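Local coordinates for leucine aminopeptidase 2, chloroplastic (Streptomyces sp. BC16019, PDB 5LHJ), which acts as a manganese-binding aminopeptidase of the M17 family in bottromycin maturation and probably removes unsubstituted N-terminal amino acids from peptides, at residues 91-96 / 118-123; 99-104 / 108-113; 129-134 / 157-162; 167-172 / 299-304; 405-410 / 489-494. All blocks are in the same frame, centred on the assembly; numbering follows the deposited sequence.

Contact 1: 91-96 / 118-123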
# COMPACT_ATOMS: atom_id res chain seq x y z
N ALA A 91 36.13 20.51 -12.59
CA ALA A 91 34.66 20.50 -12.60
C ALA A 91 34.07 21.92 -12.62
O ALA A 91 33.02 22.14 -13.21
CB ALA A 91 34.13 19.71 -11.39
N THR A 92 34.74 22.86 -11.96
CA THR A 92 34.37 24.27 -12.02
C THR A 92 34.35 24.76 -13.47
O THR A 92 33.40 25.42 -13.90
CB THR A 92 35.33 25.16 -11.22
OG1 THR A 92 35.56 24.59 -9.93
CG2 THR A 92 34.75 26.57 -11.06
N PHE A 93 35.41 24.44 -14.21
CA PHE A 93 35.52 24.84 -15.62
C PHE A 93 34.50 24.15 -16.51
O PHE A 93 33.94 24.77 -17.42
CB PHE A 93 36.95 24.63 -16.13
CG PHE A 93 37.90 25.67 -15.62
CD1 PHE A 93 38.56 25.49 -14.42
CD2 PHE A 93 38.08 26.86 -16.31
CE1 PHE A 93 39.40 26.47 -13.91
CE2 PHE A 93 38.93 27.85 -15.82
CZ PHE A 93 39.59 27.65 -14.62
N ARG A 94 34.25 22.88 -16.25
CA ARG A 94 33.27 22.11 -17.01
C ARG A 94 31.89 22.73 -16.83
O ARG A 94 31.17 23.01 -17.80
CB ARG A 94 33.32 20.64 -16.56
CG ARG A 94 32.80 19.66 -17.57
CD ARG A 94 32.91 18.22 -17.10
NE ARG A 94 34.28 17.69 -17.13
CZ ARG A 94 35.06 17.45 -16.07
NH1 ARG A 94 34.66 17.68 -14.80
NH2 ARG A 94 36.26 16.95 -16.28
N ALA A 95 31.52 22.99 -15.57
CA ALA A 95 30.24 23.63 -15.24
C ALA A 95 30.10 25.06 -15.79
O ALA A 95 29.03 25.44 -16.25
CB ALA A 95 30.02 23.62 -13.73
N ALA A 96 31.17 25.85 -15.72
CA ALA A 96 31.15 27.22 -16.27
C ALA A 96 30.95 27.23 -17.78
O ALA A 96 30.26 28.09 -18.31
CB ALA A 96 32.42 27.98 -15.90
N ASP A 118 43.80 31.97 -15.66
CA ASP A 118 44.82 31.28 -14.87
C ASP A 118 44.76 31.83 -13.45
O ASP A 118 43.96 32.70 -13.14
CB ASP A 118 46.22 31.40 -15.52
CG ASP A 118 46.68 32.85 -15.72
OD1 ASP A 118 46.05 33.79 -15.19
OD2 ASP A 118 47.70 33.05 -16.41
N GLY A 119 45.59 31.31 -12.56
CA GLY A 119 45.51 31.74 -11.17
C GLY A 119 44.97 30.66 -10.28
O GLY A 119 45.30 30.63 -9.10
N SER A 120 44.13 29.77 -10.81
CA SER A 120 43.78 28.55 -10.08
C SER A 120 44.91 27.54 -10.18
O SER A 120 45.84 27.72 -10.97
CB SER A 120 42.46 27.92 -10.58
OG SER A 120 42.65 27.24 -11.81
N GLY A 121 44.81 26.48 -9.39
CA GLY A 121 45.73 25.35 -9.48
C GLY A 121 45.46 24.37 -10.62
O GLY A 121 46.18 23.39 -10.75
N VAL A 122 44.43 24.62 -11.44
CA VAL A 122 44.09 23.73 -12.55
C VAL A 122 45.01 24.06 -13.73
O VAL A 122 44.95 25.17 -14.25
CB VAL A 122 42.62 23.88 -13.00
CG1 VAL A 122 42.28 22.86 -14.09
CG2 VAL A 122 41.66 23.71 -11.82
N PRO A 123 45.87 23.11 -14.15
CA PRO A 123 46.79 23.38 -15.26
C PRO A 123 46.08 23.67 -16.57
O PRO A 123 44.93 23.22 -16.77
CB PRO A 123 47.61 22.09 -15.37
CG PRO A 123 47.42 21.37 -14.09
CD PRO A 123 46.06 21.75 -13.60

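Contact 2: 99-104 / 108-113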
# COMPACT_ATOMS: atom_id res chain seq x y z
N ALA A 99 27.27 26.45 -18.45
CA ALA A 99 26.49 27.67 -18.16
C ALA A 99 26.59 28.72 -19.27
O ALA A 99 25.61 29.40 -19.59
CB ALA A 99 26.91 28.28 -16.83
N SER A 100 27.80 28.87 -19.82
CA SER A 100 28.05 29.79 -20.93
C SER A 100 27.23 29.44 -22.16
O SER A 100 26.59 30.32 -22.76
CB SER A 100 29.55 29.80 -21.31
OG SER A 100 30.35 30.21 -20.22
N VAL A 101 27.24 28.17 -22.56
CA VAL A 101 26.52 27.75 -23.76
C VAL A 101 25.00 27.87 -23.59
O VAL A 101 24.29 28.21 -24.54
CB VAL A 101 26.94 26.34 -24.28
CG1 VAL A 101 28.41 26.31 -24.66
CG2 VAL A 101 26.64 25.23 -23.29
N ARG A 102 24.51 27.64 -22.38
CA ARG A 102 23.08 27.83 -22.08
C ARG A 102 22.63 29.30 -22.15
O ARG A 102 21.44 29.56 -22.33
CB ARG A 102 22.74 27.28 -20.69
CG ARG A 102 22.62 25.76 -20.62
CD ARG A 102 21.81 25.36 -19.38
NE ARG A 102 22.45 25.83 -18.14
CZ ARG A 102 23.46 25.22 -17.51
NH1 ARG A 102 23.99 24.09 -17.99
NH2 ARG A 102 23.96 25.75 -16.39
N ALA A 103 23.57 30.24 -21.99
CA ALA A 103 23.28 31.67 -21.98
C ALA A 103 23.55 32.39 -23.31
O ALA A 103 23.56 33.62 -23.35
CB ALA A 103 24.09 32.34 -20.87
N VAL A 104 23.73 31.63 -24.39
CA VAL A 104 24.12 32.18 -25.68
C VAL A 104 22.99 32.96 -26.40
O VAL A 104 23.27 33.82 -27.25
CB VAL A 104 24.72 31.04 -26.56
CG1 VAL A 104 23.63 30.23 -27.27
CG2 VAL A 104 25.75 31.57 -27.53
N ARG A 108 24.93 33.08 -33.46
CA ARG A 108 25.43 32.08 -34.41
C ARG A 108 26.77 31.53 -33.99
O ARG A 108 27.07 30.36 -34.27
CB ARG A 108 25.57 32.67 -35.82
CG ARG A 108 24.29 33.21 -36.44
CD ARG A 108 24.58 33.65 -37.87
NE ARG A 108 23.43 34.28 -38.52
CZ ARG A 108 23.44 34.80 -39.75
NH1 ARG A 108 24.54 34.78 -40.51
NH2 ARG A 108 22.32 35.35 -40.24
N THR A 109 27.61 32.36 -33.36
CA THR A 109 28.98 31.97 -33.01
C THR A 109 29.32 32.36 -31.57
O THR A 109 29.01 33.47 -31.13
CB THR A 109 29.99 32.62 -33.97
OG1 THR A 109 29.83 34.04 -33.94
CG2 THR A 109 29.74 32.15 -35.40
N LEU A 110 29.95 31.43 -30.84
CA LEU A 110 30.36 31.62 -29.44
C LEU A 110 31.83 31.27 -29.27
O LEU A 110 32.25 30.19 -29.68
CB LEU A 110 29.51 30.73 -28.52
CG LEU A 110 29.97 30.59 -27.06
CD1 LEU A 110 29.90 31.92 -26.33
CD2 LEU A 110 29.12 29.52 -26.37
N ARG A 111 32.62 32.17 -28.69
CA ARG A 111 34.01 31.89 -28.34
C ARG A 111 34.11 31.84 -26.82
O ARG A 111 33.80 32.83 -26.16
CB ARG A 111 34.97 32.94 -28.90
CG ARG A 111 36.42 32.50 -28.79
CD ARG A 111 37.41 33.53 -29.28
NE ARG A 111 37.62 34.62 -28.32
CZ ARG A 111 37.45 35.92 -28.55
NH1 ARG A 111 37.08 36.39 -29.75
NH2 ARG A 111 37.69 36.79 -27.57
N LEU A 112 34.52 30.69 -26.29
CA LEU A 112 34.78 30.54 -24.86
C LEU A 112 36.25 30.85 -24.58
O LEU A 112 37.14 30.13 -25.07
CB LEU A 112 34.48 29.09 -24.43
CG LEU A 112 33.08 28.60 -24.79
CD1 LEU A 112 32.94 27.12 -24.49
CD2 LEU A 112 32.03 29.42 -24.07
N ASP A 113 36.49 31.91 -23.82
CA ASP A 113 37.84 32.23 -23.34
C ASP A 113 38.11 31.70 -21.93
O ASP A 113 39.15 32.02 -21.35
CB ASP A 113 38.07 33.75 -23.38
CG ASP A 113 38.13 34.31 -24.80
OD1 ASP A 113 38.03 33.55 -25.79
OD2 ASP A 113 38.29 35.54 -24.94

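Contact 3: 129-134 / 157-162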
# COMPACT_ATOMS: atom_id res chain seq x y z
N ARG A 129 40.62 21.00 -21.63
CA ARG A 129 39.87 19.74 -21.78
C ARG A 129 38.48 19.86 -21.14
O ARG A 129 37.47 19.48 -21.76
CB ARG A 129 40.66 18.58 -21.15
CG ARG A 129 40.10 17.19 -21.46
CD ARG A 129 40.93 16.08 -20.81
NE ARG A 129 42.33 16.17 -21.21
CZ ARG A 129 43.36 16.59 -20.45
NH1 ARG A 129 43.22 16.94 -19.16
NH2 ARG A 129 44.57 16.66 -20.99
N ALA A 130 38.43 20.43 -19.94
CA ALA A 130 37.17 20.59 -19.20
C ALA A 130 36.21 21.57 -19.87
O ALA A 130 35.01 21.31 -19.94
CB ALA A 130 37.44 21.00 -17.76
N VAL A 131 36.73 22.70 -20.36
CA VAL A 131 35.90 23.68 -21.06
C VAL A 131 35.31 23.09 -22.34
O VAL A 131 34.13 23.27 -22.62
CB VAL A 131 36.69 24.98 -21.34
CG1 VAL A 131 35.91 25.92 -22.25
CG2 VAL A 131 37.01 25.69 -20.02
N ALA A 132 36.13 22.37 -23.11
CA ALA A 132 35.64 21.72 -24.33
C ALA A 132 34.53 20.71 -24.01
O ALA A 132 33.50 20.68 -24.69
CB ALA A 132 36.78 21.03 -25.07
N GLU A 133 34.75 19.91 -22.96
CA GLU A 133 33.74 18.94 -22.53
C GLU A 133 32.45 19.61 -22.12
O GLU A 133 31.36 19.21 -22.54
CB GLU A 133 34.23 18.09 -21.35
CG GLU A 133 35.23 17.03 -21.73
CD GLU A 133 35.66 16.15 -20.56
OE1 GLU A 133 34.97 16.15 -19.50
OE2 GLU A 133 36.67 15.42 -20.74
N GLY A 134 32.56 20.63 -21.27
CA GLY A 134 31.38 21.31 -20.72
C GLY A 134 30.54 21.98 -21.80
O GLY A 134 29.31 22.03 -21.70
N VAL A 157 30.92 26.77 -31.87
CA VAL A 157 31.50 27.03 -30.56
C VAL A 157 33.01 26.84 -30.67
O VAL A 157 33.48 25.80 -31.14
CB VAL A 157 30.94 26.10 -29.47
CG1 VAL A 157 31.63 26.35 -28.13
CG2 VAL A 157 29.43 26.30 -29.36
N ILE A 158 33.76 27.85 -30.24
CA ILE A 158 35.21 27.90 -30.34
C ILE A 158 35.78 27.96 -28.94
O ILE A 158 35.31 28.76 -28.13
CB ILE A 158 35.64 29.14 -31.16
CG1 ILE A 158 35.09 29.05 -32.58
CG2 ILE A 158 37.15 29.31 -31.12
CD1 ILE A 158 35.36 30.28 -33.43
N VAL A 159 36.78 27.13 -28.65
CA VAL A 159 37.45 27.16 -27.36
C VAL A 159 38.83 27.78 -27.58
O VAL A 159 39.65 27.21 -28.31
CB VAL A 159 37.59 25.75 -26.74
CG1 VAL A 159 38.27 25.82 -25.37
CG2 VAL A 159 36.22 25.10 -26.60
N ALA A 160 39.07 28.94 -26.96
CA ALA A 160 40.35 29.65 -27.07
C ALA A 160 41.37 29.10 -26.07
O ALA A 160 41.11 29.05 -24.87
CB ALA A 160 40.16 31.15 -26.86
N THR A 161 42.51 28.66 -26.59
CA THR A 161 43.61 28.11 -25.79
C THR A 161 44.70 27.63 -26.74
O THR A 161 44.37 27.17 -27.84
CB THR A 161 43.18 26.92 -24.89
OG1 THR A 161 44.32 26.35 -24.23
CG2 THR A 161 42.46 25.82 -25.68
N PRO A 162 45.98 27.72 -26.34
CA PRO A 162 47.02 26.99 -27.10
C PRO A 162 46.97 25.46 -26.95
O PRO A 162 47.63 24.77 -27.73
CB PRO A 162 48.33 27.55 -26.54
CG PRO A 162 47.98 28.09 -25.20
CD PRO A 162 46.55 28.51 -25.23

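Contact 4: 167-172 / 299-304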
# COMPACT_ATOMS: atom_id res chain seq x y z
N VAL A 167 41.83 20.19 -26.09
CA VAL A 167 40.50 20.52 -26.63
C VAL A 167 39.94 19.33 -27.43
O VAL A 167 38.79 18.92 -27.23
CB VAL A 167 40.52 21.80 -27.50
CG1 VAL A 167 39.18 21.99 -28.23
CG2 VAL A 167 40.83 23.02 -26.63
N ALA A 168 40.77 18.76 -28.29
CA ALA A 168 40.37 17.60 -29.09
C ALA A 168 39.97 16.41 -28.23
O ALA A 168 38.96 15.76 -28.52
CB ALA A 168 41.48 17.20 -30.07
N GLU A 169 40.74 16.14 -27.17
CA GLU A 169 40.46 15.06 -26.22
C GLU A 169 39.11 15.28 -25.54
O GLU A 169 38.30 14.36 -25.42
CB GLU A 169 41.55 14.95 -25.13
CG GLU A 169 42.88 14.33 -25.55
CD GLU A 169 43.97 14.45 -24.48
OE1 GLU A 169 43.67 14.80 -23.30
OE2 GLU A 169 45.15 14.21 -24.83
N GLY A 170 38.87 16.51 -25.09
CA GLY A 170 37.62 16.86 -24.41
C GLY A 170 36.40 16.77 -25.31
O GLY A 170 35.37 16.23 -24.92
N LEU A 171 36.51 17.30 -26.52
CA LEU A 171 35.41 17.19 -27.50
C LEU A 171 35.06 15.73 -27.77
O LEU A 171 33.89 15.36 -27.78
CB LEU A 171 35.73 17.92 -28.81
CG LEU A 171 35.92 19.44 -28.78
CD1 LEU A 171 36.37 19.95 -30.16
CD2 LEU A 171 34.70 20.22 -28.33
N ALA A 172 36.08 14.89 -27.92
CA ALA A 172 35.84 13.49 -28.22
C ALA A 172 35.18 12.74 -27.05
O ALA A 172 34.26 11.94 -27.27
CB ALA A 172 37.13 12.81 -28.63
N PRO A 299 39.46 4.79 -31.01
CA PRO A 299 40.26 5.03 -32.23
C PRO A 299 40.78 6.46 -32.36
O PRO A 299 41.93 6.65 -32.77
CB PRO A 299 39.28 4.67 -33.36
CG PRO A 299 38.40 3.63 -32.73
CD PRO A 299 38.21 4.08 -31.32
N ARG A 300 39.98 7.45 -31.97
CA ARG A 300 40.42 8.85 -31.98
C ARG A 300 41.58 9.11 -31.02
O ARG A 300 42.50 9.85 -31.35
CB ARG A 300 39.26 9.77 -31.61
CG ARG A 300 39.58 11.26 -31.45
CD ARG A 300 39.97 11.90 -32.78
NE ARG A 300 39.61 13.32 -32.82
CZ ARG A 300 40.44 14.36 -32.74
NH1 ARG A 300 41.77 14.20 -32.62
NH2 ARG A 300 39.94 15.59 -32.78
N LEU A 301 41.49 8.54 -29.82
CA LEU A 301 42.53 8.74 -28.80
C LEU A 301 43.80 7.95 -29.11
O LEU A 301 44.89 8.36 -28.72
CB LEU A 301 42.01 8.35 -27.41
CG LEU A 301 40.79 9.12 -26.91
CD1 LEU A 301 40.28 8.55 -25.60
CD2 LEU A 301 41.07 10.62 -26.78
N GLY A 302 43.65 6.82 -29.80
CA GLY A 302 44.78 5.99 -30.18
C GLY A 302 45.53 5.38 -29.02
O GLY A 302 46.76 5.41 -29.00
N LEU A 303 44.81 4.80 -28.06
CA LEU A 303 45.44 4.17 -26.90
C LEU A 303 46.08 2.85 -27.29
O LEU A 303 45.49 2.10 -28.06
CB LEU A 303 44.43 3.90 -25.78
CG LEU A 303 43.75 5.11 -25.14
CD1 LEU A 303 42.84 4.62 -24.01
CD2 LEU A 303 44.78 6.10 -24.62
N PRO A 304 47.29 2.55 -26.75
CA PRO A 304 47.96 1.28 -27.01
C PRO A 304 47.41 0.18 -26.09
O PRO A 304 48.09 -0.27 -25.16
CB PRO A 304 49.43 1.61 -26.69
CG PRO A 304 49.33 2.59 -25.57
CD PRO A 304 48.12 3.43 -25.90
O HOH W 1 37.68 16.23 -31.41

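Contact 5: 405-410 / 489-494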
# COMPACT_ATOMS: atom_id res chain seq x y z
N GLU A 405 37.36 10.83 -10.68
CA GLU A 405 37.68 12.19 -10.20
C GLU A 405 38.13 13.11 -11.34
O GLU A 405 37.66 14.24 -11.45
CB GLU A 405 38.73 12.15 -9.10
CG GLU A 405 38.19 11.54 -7.81
CD GLU A 405 39.27 11.04 -6.86
OE1 GLU A 405 40.48 11.26 -7.11
OE2 GLU A 405 38.90 10.40 -5.85
N ARG A 406 39.00 12.60 -12.21
CA ARG A 406 39.39 13.35 -13.42
C ARG A 406 38.21 13.68 -14.33
O ARG A 406 38.13 14.79 -14.88
CB ARG A 406 40.47 12.58 -14.21
CG ARG A 406 41.80 12.48 -13.47
CD ARG A 406 42.94 12.03 -14.36
NE ARG A 406 42.75 10.70 -14.94
CZ ARG A 406 42.97 9.54 -14.32
NH1 ARG A 406 43.35 9.48 -13.05
NH2 ARG A 406 42.76 8.40 -14.98
N ALA A 407 37.28 12.74 -14.45
CA ALA A 407 36.10 12.89 -15.29
C ALA A 407 34.98 13.71 -14.66
O ALA A 407 34.06 14.11 -15.37
CB ALA A 407 35.58 11.51 -15.68
N GLY A 408 35.04 13.97 -13.36
CA GLY A 408 33.96 14.67 -12.66
C GLY A 408 32.71 13.83 -12.44
O GLY A 408 31.60 14.36 -12.41
N GLU A 409 32.88 12.51 -12.29
CA GLU A 409 31.76 11.60 -12.03
C GLU A 409 31.94 11.00 -10.63
O GLU A 409 33.05 10.64 -10.24
CB GLU A 409 31.69 10.51 -13.09
CG GLU A 409 31.51 11.09 -14.49
CD GLU A 409 31.12 10.07 -15.55
OE1 GLU A 409 31.89 9.13 -15.82
OE2 GLU A 409 30.04 10.26 -16.17
N SER A 410 30.84 10.91 -9.90
CA SER A 410 30.88 10.47 -8.50
C SER A 410 30.64 8.96 -8.35
O SER A 410 29.60 8.44 -8.78
CB SER A 410 29.84 11.25 -7.70
OG SER A 410 29.82 10.83 -6.36
N LEU A 489 35.08 5.52 -17.80
CA LEU A 489 35.64 4.40 -18.55
C LEU A 489 36.81 4.85 -19.42
O LEU A 489 37.86 4.20 -19.43
CB LEU A 489 34.59 3.72 -19.43
CG LEU A 489 33.54 2.84 -18.75
CD1 LEU A 489 32.57 2.38 -19.82
CD2 LEU A 489 34.13 1.65 -18.00
N ILE A 490 36.64 5.95 -20.14
CA ILE A 490 37.72 6.47 -20.98
C ILE A 490 38.96 6.80 -20.14
O ILE A 490 40.07 6.41 -20.50
CB ILE A 490 37.28 7.69 -21.82
CG1 ILE A 490 36.23 7.27 -22.85
CG2 ILE A 490 38.48 8.33 -22.52
CD1 ILE A 490 35.55 8.43 -23.54
N GLU A 491 38.79 7.51 -19.03
CA GLU A 491 39.93 7.82 -18.16
C GLU A 491 40.58 6.57 -17.53
O GLU A 491 41.81 6.52 -17.38
CB GLU A 491 39.54 8.84 -17.10
CG GLU A 491 39.40 10.25 -17.65
CD GLU A 491 40.74 10.89 -18.05
OE1 GLU A 491 41.81 10.43 -17.62
OE2 GLU A 491 40.70 11.89 -18.81
N THR A 492 39.77 5.57 -17.20
CA THR A 492 40.28 4.29 -16.70
C THR A 492 41.14 3.59 -17.76
O THR A 492 42.27 3.15 -17.47
CB THR A 492 39.14 3.37 -16.26
OG1 THR A 492 38.41 4.02 -15.21
CG2 THR A 492 39.66 2.04 -15.76
N LEU A 493 40.63 3.53 -18.98
CA LEU A 493 41.37 2.89 -20.07
C LEU A 493 42.68 3.64 -20.37
O LEU A 493 43.70 2.99 -20.66
CB LEU A 493 40.49 2.77 -21.31
CG LEU A 493 39.28 1.85 -21.14
CD1 LEU A 493 38.28 2.06 -22.26
CD2 LEU A 493 39.68 0.38 -21.06
N ARG A 494 42.65 4.98 -20.30
CA ARG A 494 43.86 5.80 -20.49
C ARG A 494 44.93 5.45 -19.45
O ARG A 494 46.09 5.19 -19.80
CB ARG A 494 43.55 7.31 -20.43
CG ARG A 494 42.81 7.85 -21.65
CD ARG A 494 42.30 9.28 -21.45
NE ARG A 494 43.39 10.25 -21.46
CZ ARG A 494 43.93 10.82 -22.53
NH1 ARG A 494 43.50 10.56 -23.77
NH2 ARG A 494 44.94 11.69 -22.37
O HOH W 2 38.98 13.87 -17.68

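Contact 1: 91-96 / 118-123
Phe93 and Val122 mark the nearest approach of the two backbones, yet their CA atoms stand 9.2 Å apart, so the contact is made by side chains alone. Segment 91-96 is regular helix near the start of helix 90-102. Segment 118-123 has no regular structure; it belongs to the loop leading from strand 109-112 into helix 124-139, with Pro123 at the N-cap position, and it is shaped by an ST turn at Ser120. Both lie in the N-terminal domain, which belongs to the macro-domain clan. Phe93 extends its ring from the helix toward the loop, and one corner of it, CE1, does the touching. Ser120 OG meets that corner at the ring edge, near the ring plane, 3.9 Å from CE1. Val122 arrives obliquely, its CG2 methyl 4.1 Å from Phe93 CE1, the two side chains lying alongside and pointing opposite ways. Phe93 also touches Ala130 and Val131 of helix 124-139 and Leu82. With an alanine here in place of Ser120, Val122 N would probably be left without its acceptor, and the ring edge of Phe93 without its closest neighbour in the loop. The serine hydroxyl sits between its own backbone N and carbonyl carbon (chi1 76°), which directs OG back over the turn to accept from Val122 N at 3.2 Å, with an N-H...O angle of 158°.

Contact 2: 99-104 / 108-113
Leu110 and Leu112 turn inward from strand 109-112 to meet helix 90-102, and between and beyond them, on the other face of the strand, lies the shortest polar bond within the two segments, from Arg111 NE to Asp113 OD1 at 2.8 Å. A second bond joins Arg111 NH2 to Asp113 OD2 at 3.0 Å. The arginine thus grips the carboxylate side-on, one nitrogen to each oxygen; both oxygens offer their syn lone pairs and lie close to the guanidinium plane, an arrangement that fixes the rotation of both groups. The face turned to the helix is apolar. Leu110 carries most of it: its CD2 methyl touches Val101 CG1 at 3.7 Å, the two side chains crossing at about a right angle, while its CB rests against Val104 CG2 at 4.0 Å. With CG anti to the backbone N (chi1 168°), the leucine extends along the helix end and covers both valines. Next to Val101, Ser100 CB packs against Leu112 CD2 at 3.7 Å. The hydroxyl of that serine is bonded to Ala96 O within its own helix, so a buried polar atom is satisfied without drawing on the strand. Val131 and Ala135 of helix 124-139 flank Leu112 as well. Strand 109-112 lies between the parallel strands 38-43 and 156-159, and helix 90-102 packs on it just before the chain enters it. No hydrogen bond links helix and strand here, so their attachment rests on methyl packing, while the ion pair belongs to the opposite side of the sheet.

Contact 3: 129-134 / 157-162
Val159 presents its two methyls to helix 124-139 like a fork, one branch to each of two successive helix residues. Its CG1 meets Val131 CG1 at 3.9 Å, and the two side chains cross obliquely. Its CG2 lies instead over the helix backbone, 4.1 Å from Ala132 CA, with Ala132 CB a little farther at 4.4 Å from the same methyl. The torsion of Val159 makes this division possible: CG1 is anti to the backbone N (chi1 -178°) and CG2 is anti to the carbonyl carbon, so the branches spread to either side of the line running to the helix. Val131 has the same arrangement (chi1 171°) and meets the strand with its CG1 methyl. Because Ala132 offers no more than a CB, the backbones come close, Ala132 CA and Val159 CA being 6.5 Å apart. All three residues are buried, and no hydrogen bond crosses between the segments; the attachment is purely apolar. The packing continues beyond them, since Val131 also touches Leu112 in the neighbouring strand, and Val159 is covered in addition by Val167 of helix 164-185. Past Val159 the chain leaves the strand, and its carbonyl O accepts from Arg164, near the start of that helix. Strands 109-112 and 156-159 are parallel neighbours in the sheet, joined through helix 124-139, which packs on them. The contact is therefore the packing of a crossover helix on the second strand of its beta-alpha-beta unit, in the mixed sheet of the N-terminal domain.

Contact 4: 167-172 / 299-304
Helix 164-185 packs against helix 286-301 of the catalytic domain through Ala168, Ala172 and Arg300. The two alanines are one turn apart and face the same way, and the arginine lies across both. Its stem touches Ala172, with Arg300 CG 4.0 Å from Ala172 CB, and its guanidinium reaches Ala168, where Arg300 NH2 comes to 3.5 Å from CB. That approach is oblique to the guanidinium plane. Two torsions put the group there: CG is anti to the backbone N (chi1 175°), and the chain then bends at chi2 (67°), turning the guanidinium along the helix surface. A water connects the same residues, donating to Ala168 O at 3.2 Å and accepting a weak bond from Arg300 NH2 at 2.7 Å. On the next flank Leu301, the last residue of helix 286-301, packs its CD2 against Glu169 CG at 4.3 Å; the carboxylate of that glutamate is held elsewhere, by a salt bridge to Arg129. Arg300 is exposed and none of the touching residues is fully buried, so this is a surface seam. Helix 124-139 packs on another side of helix 164-185, against Val167 and Leu171, while Leu301 also rests on Ile490 and Arg494 of helix 486-498.

Contact 5: 405-410 / 489-494
The guanidinium of Arg406 meets Glu491 with its edge: OE1 lies near its plane beside NE, and the backbone O of Glu491 lies in plane beside NH2. The main bond runs from Arg406 NE to Glu491 OE1, 2.9 Å long and almost straight at 175°, forming a salt bridge. Arg406 NH2 adds two weak bonds, to Glu491 O at 3.2 Å and to Glu491 OE1 at 3.5 Å. The guanidinium and carboxylate planes stand 74° apart, and NE reaches OE1 from above the carboxylate plane. The bend at chi2 (-70°) swings the carboxylate away from Ala407 toward Arg406 NE, while Glu491 CG stays 4.5 Å from Ala407 CB. The other oxygen, OE2, accepts from a water at 2.9 Å, and that water donates weakly to Arg406 O. A glutamine in place of Glu491 would lose the negative charge and is likely to leave the Arg406 guanidinium without its ionic mate. Gly408, with positive phi, ends helix 394-407 in a Schellman motif, so the arrangement is that of a capped helix end tied by a salt bridge to the flank of helix 486-498 in the catalytic domain.

Contacts 1, 2 and 3 are buried and help build the N-terminal domain: contacts 1 and 2 share helix 90-102, while contacts 2 and 3 pack helices on neighbouring parallel strands. Their meeting surfaces are mostly apolar. Contact 4, at the surface, and contact 5, partly buried, join helix to helix and bring in arginine, glutamate and water. Charged residues connect the contacts. Arg94 forms a salt bridge to Glu133 and a probable, weak hydrogen bond to Arg406 O, linking the N-terminal helices to contact 5, and Glu169 of contact 4 binds Arg129 of contact 3. Methyl packing thus prevails in contacts 1 to 3, whereas a salt bridge carries contact 5 and a water bridges contact 4.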